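Local coordinates for hypothetical protein Atu2327 (Agrobacterium tumefaciens, PDB 2O8I) that is of unknown function but probably acts, as an all-helical member of the OHCU decarboxylase family, in the oxidative breakdown of urate, at residues Leu89-Phe100 with Val119-Leu128. Sequence-based numbering, arbitrary orientation.
Sequences LDRLSPQEHARF and VKGLNRHDIL
The N-terminal turns of helices 94-111 and 124-135 pack side by side in this all-helical OHCU decarboxylase-family fold, and Arg124 spans the gap between them to reach Glu96, Leu92 and Phe100. The two short helical segments run nearly parallel, 24° apart, with axes 12.1 Å from each other, and no direct hydrogen bond crosses between the segments. Arg124 leaves its helix extended, CG pointing opposite the backbone N (chi1 -177°), then bends at chi3; its CD lies against the Glu96 carboxylate, 3.6 Å from CD of that residue. The carboxylate and guanidinium planes are stacked, only 4° apart, and Glu96 OE2 sits over the centre of one guanidinium face. No N-H points at this oxygen, which makes a long salt bridge, 3.7 Å from Arg124 NE, that rests on charge alone. The other carboxylate oxygen is held within its own segment: Ser93 N donates to Glu96 OE1 in an almost straight 2.9 Å bond from above the carboxylate plane, tethering the carboxylate to the start of its own helix. The like-charged Arg99 NH1 and Arg124 NH1 lie 4.3 Å apart, while Leu128 CD1 covers one face of the Arg99 guanidinium. Across the non-polar side, Phe100 CE1 meets Ile127 CG2 at 3.6 Å, and Leu128 CD2 comes up to the ring edge. Leu89, a few residues before helix 94-111, touches Ile127 tip to tip through the CD1 atoms of both, also packs on Val119, and lays its CD2 against the backbone at Arg124 N. Helix 66-74 extends this apolar layer, Leu70 touching Leu92 and Phe100, and Leu66 touching Val119 and Ile127. An Asn123-Asp126 capping box starts helix 124-135, with Asp126 N donating to Asn123 OD1 and Asn123 N to Asp126 OD2.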
# COMPACT_ATOMS: atom_id res chain seq x y z
N LEU A 89 1.18 -11.39 -13.19
CA LEU A 89 0.27 -10.75 -12.22
C LEU A 89 -0.23 -9.38 -12.65
O LEU A 89 -1.14 -8.84 -12.06
CB LEU A 89 0.89 -10.66 -10.84
CG LEU A 89 0.99 -11.95 -10.04
CD1 LEU A 89 1.11 -11.57 -8.60
CD2 LEU A 89 -0.20 -12.84 -10.21
N ASP A 90 0.35 -8.85 -13.71
CA ASP A 90 -0.07 -7.57 -14.26
C ASP A 90 -1.27 -7.72 -15.25
O ASP A 90 -1.89 -6.72 -15.64
CB ASP A 90 1.14 -6.89 -14.96
CG ASP A 90 1.94 -7.87 -15.87
OD1 ASP A 90 1.68 -9.11 -15.87
OD2 ASP A 90 2.85 -7.39 -16.60
N ARG A 91 -1.59 -8.95 -15.66
CA ARG A 91 -2.62 -9.17 -16.68
C ARG A 91 -3.81 -10.00 -16.15
O ARG A 91 -4.40 -10.81 -16.88
CB ARG A 91 -1.99 -9.82 -17.94
CG ARG A 91 -1.05 -8.89 -18.71
CD ARG A 91 -0.85 -9.34 -20.16
NE ARG A 91 0.58 -9.55 -20.46
CZ ARG A 91 1.16 -9.44 -21.66
NH1 ARG A 91 0.45 -9.09 -22.74
NH2 ARG A 91 2.47 -9.67 -21.78
N LEU A 92 -4.17 -9.78 -14.88
CA LEU A 92 -5.21 -10.59 -14.25
C LEU A 92 -6.60 -10.23 -14.71
O LEU A 92 -6.88 -9.07 -14.96
CB LEU A 92 -5.17 -10.43 -12.74
CG LEU A 92 -4.04 -11.08 -11.97
CD1 LEU A 92 -4.19 -10.64 -10.53
CD2 LEU A 92 -4.05 -12.61 -12.10
N SER A 93 -7.47 -11.23 -14.78
CA SER A 93 -8.90 -11.04 -14.98
C SER A 93 -9.57 -10.18 -13.90
O SER A 93 -9.12 -10.18 -12.74
CB SER A 93 -9.59 -12.38 -14.87
OG SER A 93 -9.57 -12.95 -16.10
N PRO A 94 -10.67 -9.49 -14.28
CA PRO A 94 -11.62 -9.08 -13.23
C PRO A 94 -11.99 -10.26 -12.31
O PRO A 94 -11.93 -10.12 -11.10
CB PRO A 94 -12.81 -8.58 -14.03
CG PRO A 94 -12.12 -8.01 -15.27
CD PRO A 94 -11.09 -9.02 -15.61
N GLN A 95 -12.26 -11.43 -12.90
CA GLN A 95 -12.52 -12.67 -12.17
C GLN A 95 -11.36 -13.17 -11.30
O GLN A 95 -11.60 -13.63 -10.17
CB GLN A 95 -12.88 -13.76 -13.17
CG GLN A 95 -14.26 -14.42 -12.94
CD GLN A 95 -14.21 -15.61 -11.93
OE1 GLN A 95 -13.85 -15.43 -10.73
NE2 GLN A 95 -14.59 -16.82 -12.42
N GLU A 96 -10.12 -13.13 -11.83
CA GLU A 96 -8.94 -13.54 -11.03
C GLU A 96 -8.63 -12.58 -9.87
O GLU A 96 -8.36 -13.04 -8.74
CB GLU A 96 -7.71 -13.84 -11.90
CG GLU A 96 -7.95 -15.01 -12.88
CD GLU A 96 -7.19 -14.88 -14.23
OE1 GLU A 96 -6.43 -13.89 -14.42
OE2 GLU A 96 -7.39 -15.79 -15.11
N HIS A 97 -8.69 -11.26 -10.12
CA HIS A 97 -8.69 -10.30 -9.03
C HIS A 97 -9.69 -10.70 -7.93
O HIS A 97 -9.34 -10.76 -6.75
CB HIS A 97 -9.07 -8.93 -9.53
CG HIS A 97 -7.93 -8.19 -10.11
ND1 HIS A 97 -7.02 -7.49 -9.33
CD2 HIS A 97 -7.53 -8.03 -11.40
CE1 HIS A 97 -6.12 -6.93 -10.13
NE2 HIS A 97 -6.40 -7.25 -11.38
N ALA A 98 -10.93 -10.97 -8.34
CA ALA A 98 -11.99 -11.34 -7.40
C ALA A 98 -11.65 -12.61 -6.61
O ALA A 98 -11.94 -12.69 -5.41
CB ALA A 98 -13.36 -11.46 -8.10
N ARG A 99 -11.03 -13.59 -7.28
CA ARG A 99 -10.66 -14.83 -6.60
C ARG A 99 -9.64 -14.48 -5.52
O ARG A 99 -9.74 -14.99 -4.41
CB ARG A 99 -10.14 -15.90 -7.57
CG ARG A 99 -10.19 -17.34 -7.07
CD ARG A 99 -9.56 -18.23 -8.19
NE ARG A 99 -9.29 -19.66 -7.87
CZ ARG A 99 -9.01 -20.62 -8.77
NH1 ARG A 99 -8.95 -20.34 -10.08
NH2 ARG A 99 -8.76 -21.87 -8.38
N PHE A 100 -8.68 -13.61 -5.83
CA PHE A 100 -7.69 -13.25 -4.80
C PHE A 100 -8.34 -12.68 -3.56
O PHE A 100 -8.02 -13.12 -2.45
CB PHE A 100 -6.59 -12.33 -5.32
CG PHE A 100 -5.59 -13.02 -6.20
CD1 PHE A 100 -5.48 -14.42 -6.19
CD2 PHE A 100 -4.72 -12.30 -7.00
CE1 PHE A 100 -4.54 -15.09 -6.97
CE2 PHE A 100 -3.78 -12.98 -7.79
CZ PHE A 100 -3.68 -14.37 -7.78
N VAL A 119 5.95 -11.80 -3.83
CA VAL A 119 5.31 -12.04 -5.09
C VAL A 119 6.26 -11.80 -6.29
O VAL A 119 5.93 -12.17 -7.43
CB VAL A 119 4.05 -11.13 -5.10
CG1 VAL A 119 3.91 -10.31 -6.37
CG2 VAL A 119 2.81 -11.90 -4.68
N LYS A 120 7.45 -11.23 -6.04
CA LYS A 120 8.44 -11.03 -7.10
C LYS A 120 8.68 -12.35 -7.84
O LYS A 120 8.96 -13.37 -7.22
CB LYS A 120 9.77 -10.43 -6.58
CG LYS A 120 10.87 -10.37 -7.65
CD LYS A 120 11.93 -9.22 -7.53
CE LYS A 120 11.35 -7.77 -7.47
NZ LYS A 120 10.36 -7.44 -8.55
N GLY A 121 8.55 -12.31 -9.17
CA GLY A 121 8.77 -13.49 -10.00
C GLY A 121 7.66 -14.55 -9.99
O GLY A 121 7.83 -15.61 -10.55
N LEU A 122 6.52 -14.27 -9.37
CA LEU A 122 5.51 -15.29 -9.17
C LEU A 122 4.37 -15.02 -10.15
O LEU A 122 3.99 -13.87 -10.40
CB LEU A 122 5.00 -15.28 -7.71
CG LEU A 122 5.54 -16.32 -6.70
CD1 LEU A 122 7.06 -16.55 -6.65
CD2 LEU A 122 5.03 -16.10 -5.32
N ASN A 123 3.82 -16.10 -10.69
CA ASN A 123 2.66 -15.95 -11.53
C ASN A 123 1.41 -16.29 -10.71
O ASN A 123 1.48 -16.68 -9.54
CB ASN A 123 2.81 -16.83 -12.79
CG ASN A 123 2.92 -18.31 -12.46
OD1 ASN A 123 2.11 -18.85 -11.68
ND2 ASN A 123 3.91 -18.98 -13.03
N ARG A 124 0.26 -16.16 -11.34
CA ARG A 124 -1.02 -16.47 -10.72
C ARG A 124 -1.09 -17.88 -10.14
O ARG A 124 -1.56 -18.05 -9.03
CB ARG A 124 -2.15 -16.27 -11.73
CG ARG A 124 -3.52 -16.52 -11.14
CD ARG A 124 -4.59 -16.29 -12.17
NE ARG A 124 -4.43 -17.13 -13.35
CZ ARG A 124 -5.05 -18.29 -13.54
NH1 ARG A 124 -5.87 -18.77 -12.59
NH2 ARG A 124 -4.83 -18.97 -14.66
N HIS A 125 -0.64 -18.88 -10.90
CA HIS A 125 -0.57 -20.25 -10.40
C HIS A 125 0.26 -20.41 -9.14
O HIS A 125 -0.21 -21.06 -8.19
CB HIS A 125 -0.10 -21.21 -11.48
CG HIS A 125 -1.11 -21.40 -12.55
ND1 HIS A 125 -2.40 -21.86 -12.28
CD2 HIS A 125 -1.06 -21.14 -13.88
CE1 HIS A 125 -3.08 -21.88 -13.41
NE2 HIS A 125 -2.29 -21.46 -14.39
N ASP A 126 1.46 -19.80 -9.11
CA ASP A 126 2.31 -19.89 -7.92
C ASP A 126 1.55 -19.48 -6.67
O ASP A 126 1.74 -20.06 -5.60
CB ASP A 126 3.56 -19.01 -8.04
CG ASP A 126 4.42 -19.41 -9.21
OD1 ASP A 126 4.58 -20.62 -9.45
OD2 ASP A 126 4.93 -18.51 -9.92
N ILE A 127 0.69 -18.48 -6.83
CA ILE A 127 -0.02 -17.91 -5.70
C ILE A 127 -1.16 -18.81 -5.23
O ILE A 127 -1.29 -19.09 -4.00
CB ILE A 127 -0.50 -16.47 -6.01
CG1 ILE A 127 0.69 -15.51 -5.82
CG2 ILE A 127 -1.67 -16.07 -5.08
CD1 ILE A 127 0.65 -14.34 -6.74
N LEU A 128 -1.97 -19.26 -6.20
CA LEU A 128 -3.00 -20.25 -5.93
C LEU A 128 -2.41 -21.50 -5.26
O LEU A 128 -3.01 -22.07 -4.33
CB LEU A 128 -3.72 -20.58 -7.23
CG LEU A 128 -4.46 -19.35 -7.77
CD1 LEU A 128 -5.08 -19.55 -9.17
CD2 LEU A 128 -5.52 -18.93 -6.76
O HOH W 1 -7.39 -17.69 -10.89